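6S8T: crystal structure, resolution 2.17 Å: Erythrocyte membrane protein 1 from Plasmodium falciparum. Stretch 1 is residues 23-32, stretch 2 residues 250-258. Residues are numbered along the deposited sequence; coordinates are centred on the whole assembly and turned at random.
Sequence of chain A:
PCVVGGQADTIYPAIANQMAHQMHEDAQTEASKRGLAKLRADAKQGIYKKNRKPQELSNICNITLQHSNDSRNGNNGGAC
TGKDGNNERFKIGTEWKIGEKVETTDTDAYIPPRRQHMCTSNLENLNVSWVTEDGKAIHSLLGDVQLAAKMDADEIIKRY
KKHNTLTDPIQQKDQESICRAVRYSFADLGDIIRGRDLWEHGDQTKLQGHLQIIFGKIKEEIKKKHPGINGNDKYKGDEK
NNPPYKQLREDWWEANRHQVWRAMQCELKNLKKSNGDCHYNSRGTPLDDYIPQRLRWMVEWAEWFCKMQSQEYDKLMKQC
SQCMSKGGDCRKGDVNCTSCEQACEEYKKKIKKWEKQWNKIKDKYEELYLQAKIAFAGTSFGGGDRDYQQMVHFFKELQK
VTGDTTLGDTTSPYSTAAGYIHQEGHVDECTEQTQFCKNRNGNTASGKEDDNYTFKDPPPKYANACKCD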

# COMPACT_ATOMS: atom_id res chain seq x y z
N MET A 23 -2.73 16.37 -7.46
CA MET A 23 -1.38 15.90 -7.76
C MET A 23 -1.31 15.27 -9.15
O MET A 23 -0.30 15.42 -9.85
CB MET A 23 -0.92 14.89 -6.70
CG MET A 23 -0.88 15.45 -5.27
SD MET A 23 0.33 16.77 -5.03
CE MET A 23 -0.01 17.23 -3.33
N HIS A 24 -2.37 14.57 -9.57
CA HIS A 24 -2.40 13.97 -10.91
C HIS A 24 -2.38 15.03 -12.00
O HIS A 24 -1.67 14.89 -13.01
CB HIS A 24 -3.63 13.08 -11.07
CG HIS A 24 -3.90 12.67 -12.48
ND1 HIS A 24 -3.02 11.91 -13.22
CD2 HIS A 24 -4.96 12.91 -13.30
CE1 HIS A 24 -3.52 11.70 -14.42
NE2 HIS A 24 -4.69 12.29 -14.50
N GLU A 25 -3.15 16.11 -11.83
CA GLU A 25 -3.17 17.17 -12.83
C GLU A 25 -1.81 17.84 -12.95
O GLU A 25 -1.35 18.12 -14.06
CB GLU A 25 -4.25 18.20 -12.48
CG GLU A 25 -5.67 17.65 -12.48
CD GLU A 25 -6.06 17.02 -13.80
OE1 GLU A 25 -6.55 15.87 -13.79
OE2 GLU A 25 -5.88 17.68 -14.85
N ASP A 26 -1.16 18.10 -11.81
CA ASP A 26 0.16 18.74 -11.84
C ASP A 26 1.18 17.87 -12.56
O ASP A 26 2.01 18.38 -13.33
CB ASP A 26 0.62 19.04 -10.41
CG ASP A 26 -0.27 20.05 -9.71
OD1 ASP A 26 -1.18 20.61 -10.37
OD2 ASP A 26 -0.06 20.29 -8.50
N ALA A 27 1.15 16.56 -12.33
CA ALA A 27 2.07 15.66 -13.02
C ALA A 27 1.77 15.60 -14.51
O ALA A 27 2.69 15.50 -15.32
CB ALA A 27 2.00 14.26 -12.40
N GLN A 28 0.49 15.66 -14.88
CA GLN A 28 0.11 15.63 -16.29
C GLN A 28 0.65 16.84 -17.03
O GLN A 28 1.27 16.71 -18.10
CB GLN A 28 -1.41 15.55 -16.42
CG GLN A 28 -1.92 15.28 -17.82
CD GLN A 28 -2.07 13.80 -18.11
OE1 GLN A 28 -2.19 13.39 -19.26
NE2 GLN A 28 -2.08 12.99 -17.06
N THR A 29 0.45 18.04 -16.47
CA THR A 29 0.88 19.25 -17.15
C THR A 29 2.40 19.36 -17.19
O THR A 29 2.97 19.83 -18.18
CB THR A 29 0.27 20.48 -16.47
OG1 THR A 29 0.75 20.56 -15.12
CG2 THR A 29 -1.25 20.37 -16.45
N GLU A 30 3.08 18.92 -16.12
CA GLU A 30 4.54 19.00 -16.11
C GLU A 30 5.16 18.01 -17.10
O GLU A 30 6.21 18.31 -17.69
CB GLU A 30 5.07 18.75 -14.70
CG GLU A 30 4.94 19.95 -13.77
CD GLU A 30 5.78 21.14 -14.23
OE1 GLU A 30 6.97 20.93 -14.56
OE2 GLU A 30 5.26 22.27 -14.26
N ALA A 31 4.52 16.86 -17.30
CA ALA A 31 5.00 15.92 -18.32
C ALA A 31 4.76 16.46 -19.73
O ALA A 31 5.54 16.17 -20.64
CB ALA A 31 4.32 14.56 -18.14
N SER A 32 3.69 17.24 -19.92
CA SER A 32 3.40 17.80 -21.24
C SER A 32 4.50 18.77 -21.68
O SER A 32 4.82 18.85 -22.87
CB SER A 32 2.05 18.51 -21.24
OG SER A 32 0.98 17.60 -21.08
N GLU A 250 8.89 9.59 -13.75
CA GLU A 250 7.58 10.14 -13.44
C GLU A 250 6.76 10.34 -14.71
O GLU A 250 5.56 10.04 -14.74
CB GLU A 250 7.72 11.48 -12.70
CG GLU A 250 8.14 11.35 -11.23
CD GLU A 250 8.50 12.69 -10.59
OE1 GLU A 250 8.58 13.71 -11.32
OE2 GLU A 250 8.70 12.73 -9.36
N ASP A 251 7.39 10.84 -15.78
CA ASP A 251 6.67 11.10 -17.02
C ASP A 251 6.26 9.80 -17.71
O ASP A 251 5.15 9.70 -18.25
CB ASP A 251 7.53 11.96 -17.95
CG ASP A 251 7.77 13.36 -17.41
OD1 ASP A 251 7.22 13.70 -16.34
OD2 ASP A 251 8.51 14.13 -18.05
N TRP A 252 7.15 8.79 -17.71
CA TRP A 252 6.79 7.50 -18.29
C TRP A 252 5.58 6.90 -17.58
O TRP A 252 4.70 6.32 -18.22
CB TRP A 252 7.97 6.53 -18.24
CG TRP A 252 7.72 5.23 -18.95
CD1 TRP A 252 8.03 4.93 -20.25
CD2 TRP A 252 7.10 4.05 -18.41
NE1 TRP A 252 7.65 3.64 -20.55
CE2 TRP A 252 7.07 3.08 -19.44
CE3 TRP A 252 6.56 3.73 -17.16
CZ2 TRP A 252 6.53 1.81 -19.25
CZ3 TRP A 252 6.02 2.46 -16.98
CH2 TRP A 252 6.01 1.52 -18.02
N TRP A 253 5.52 7.04 -16.26
CA TRP A 253 4.36 6.54 -15.53
C TRP A 253 3.09 7.29 -15.93
O TRP A 253 2.04 6.67 -16.15
CB TRP A 253 4.60 6.63 -14.02
CG TRP A 253 3.45 6.10 -13.21
CD1 TRP A 253 2.57 6.82 -12.46
CD2 TRP A 253 3.04 4.73 -13.09
NE1 TRP A 253 1.64 5.99 -11.88
CE2 TRP A 253 1.91 4.70 -12.25
CE3 TRP A 253 3.53 3.52 -13.61
CZ2 TRP A 253 1.26 3.51 -11.92
CZ3 TRP A 253 2.88 2.34 -13.28
CH2 TRP A 253 1.76 2.35 -12.44
N GLU A 254 3.17 8.62 -16.05
CA GLU A 254 2.00 9.41 -16.44
C GLU A 254 1.49 9.00 -17.82
O GLU A 254 0.28 9.00 -18.07
CB GLU A 254 2.34 10.90 -16.44
CG GLU A 254 2.44 11.50 -15.06
CD GLU A 254 1.16 11.34 -14.27
OE1 GLU A 254 0.09 11.71 -14.80
OE2 GLU A 254 1.23 10.83 -13.13
N ALA A 255 2.41 8.66 -18.73
CA ALA A 255 2.02 8.30 -20.09
C ALA A 255 1.36 6.93 -20.17
O ALA A 255 0.55 6.70 -21.07
CB ALA A 255 3.25 8.35 -21.00
N ASN A 256 1.68 6.02 -19.25
CA ASN A 256 1.26 4.63 -19.39
C ASN A 256 0.53 4.07 -18.17
O ASN A 256 0.24 2.87 -18.14
CB ASN A 256 2.46 3.73 -19.71
CG ASN A 256 3.18 4.15 -20.98
OD1 ASN A 256 2.65 4.02 -22.08
ND2 ASN A 256 4.40 4.65 -20.82
N ARG A 257 0.21 4.90 -17.17
CA ARG A 257 -0.41 4.38 -15.96
C ARG A 257 -1.78 3.76 -16.24
O ARG A 257 -2.17 2.80 -15.56
CB ARG A 257 -0.53 5.48 -14.90
CG ARG A 257 -1.39 6.66 -15.33
CD ARG A 257 -1.28 7.82 -14.34
NE ARG A 257 -1.90 7.52 -13.05
CZ ARG A 257 -3.18 7.75 -12.78
NH1 ARG A 257 -3.98 8.26 -13.70
NH2 ARG A 257 -3.67 7.45 -11.58
N HIS A 258 -2.52 4.29 -17.22
CA HIS A 258 -3.85 3.75 -17.48
C HIS A 258 -3.79 2.36 -18.10
O HIS A 258 -4.58 1.49 -17.75
CB HIS A 258 -4.66 4.69 -18.37
CG HIS A 258 -5.97 4.10 -18.77
ND1 HIS A 258 -7.02 3.96 -17.89
CD2 HIS A 258 -6.39 3.55 -19.94
CE1 HIS A 258 -8.04 3.39 -18.51
NE2 HIS A 258 -7.68 3.12 -19.75
O HOH W 1 5.14 14.10 -14.41

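How do two helices more than two hundred residues apart come to touch? They cross steeply, at 109° between their N-to-C directions, with axes 9.6 Å apart at closest approach, so contact is confined to one face of each and buries 305 Å² in total. Along stretch 1 that face carries His-24, Ala-27, Gln-28 and Ala-31, the spacing of successive helical turns.

What does His-24 do at the start of the contact? Its CA-to-CB bond points sideways, but with chi1 in t the imidazole comes nearer to stretch 2. There His-24 ND1 lies 3.5 Å from Glu-254 OE1, and His-24 CE1 lies 3.5 Å from Arg-257 NH1. ND1 sits over one face of the Arg-257 guanidinium, an arrangement open to two flat polar groups.

Why is alanine suited to position 27? Its CB points toward stretch 2 and meets the carboxylate carbon of Glu-254, with Ala-27 CB to Glu-254 CD at 3.6 Å. The small methyl lets the folded glutamate, m at chi1 and chi2, lie against the helix; Glu-254 is the residue most covered in the contact. Beside it, Gln-28 extends its amide to the same carboxylate, Gln-28 NE2 lying 3.4 Å from Glu-254 OE1.

Where do the backbones come closest? At Ala-31, whose CA is 5.3 Å from the CA of Asp-251, a proximity that suits a side chain of one methyl. Ala-31 CB packs 3.5 Å from Asp-251 OD1, and the residue is buried. The same carboxylate oxygen accepts a hydrogen bond from a water, 2.9 Å from Asp-251 OD1, which also donates to the backbone at 3.0 Å from Ala-27 O. This water thus bridges the helices, linking a backbone carbonyl to an acidic side chain, two acceptors that could not bond directly.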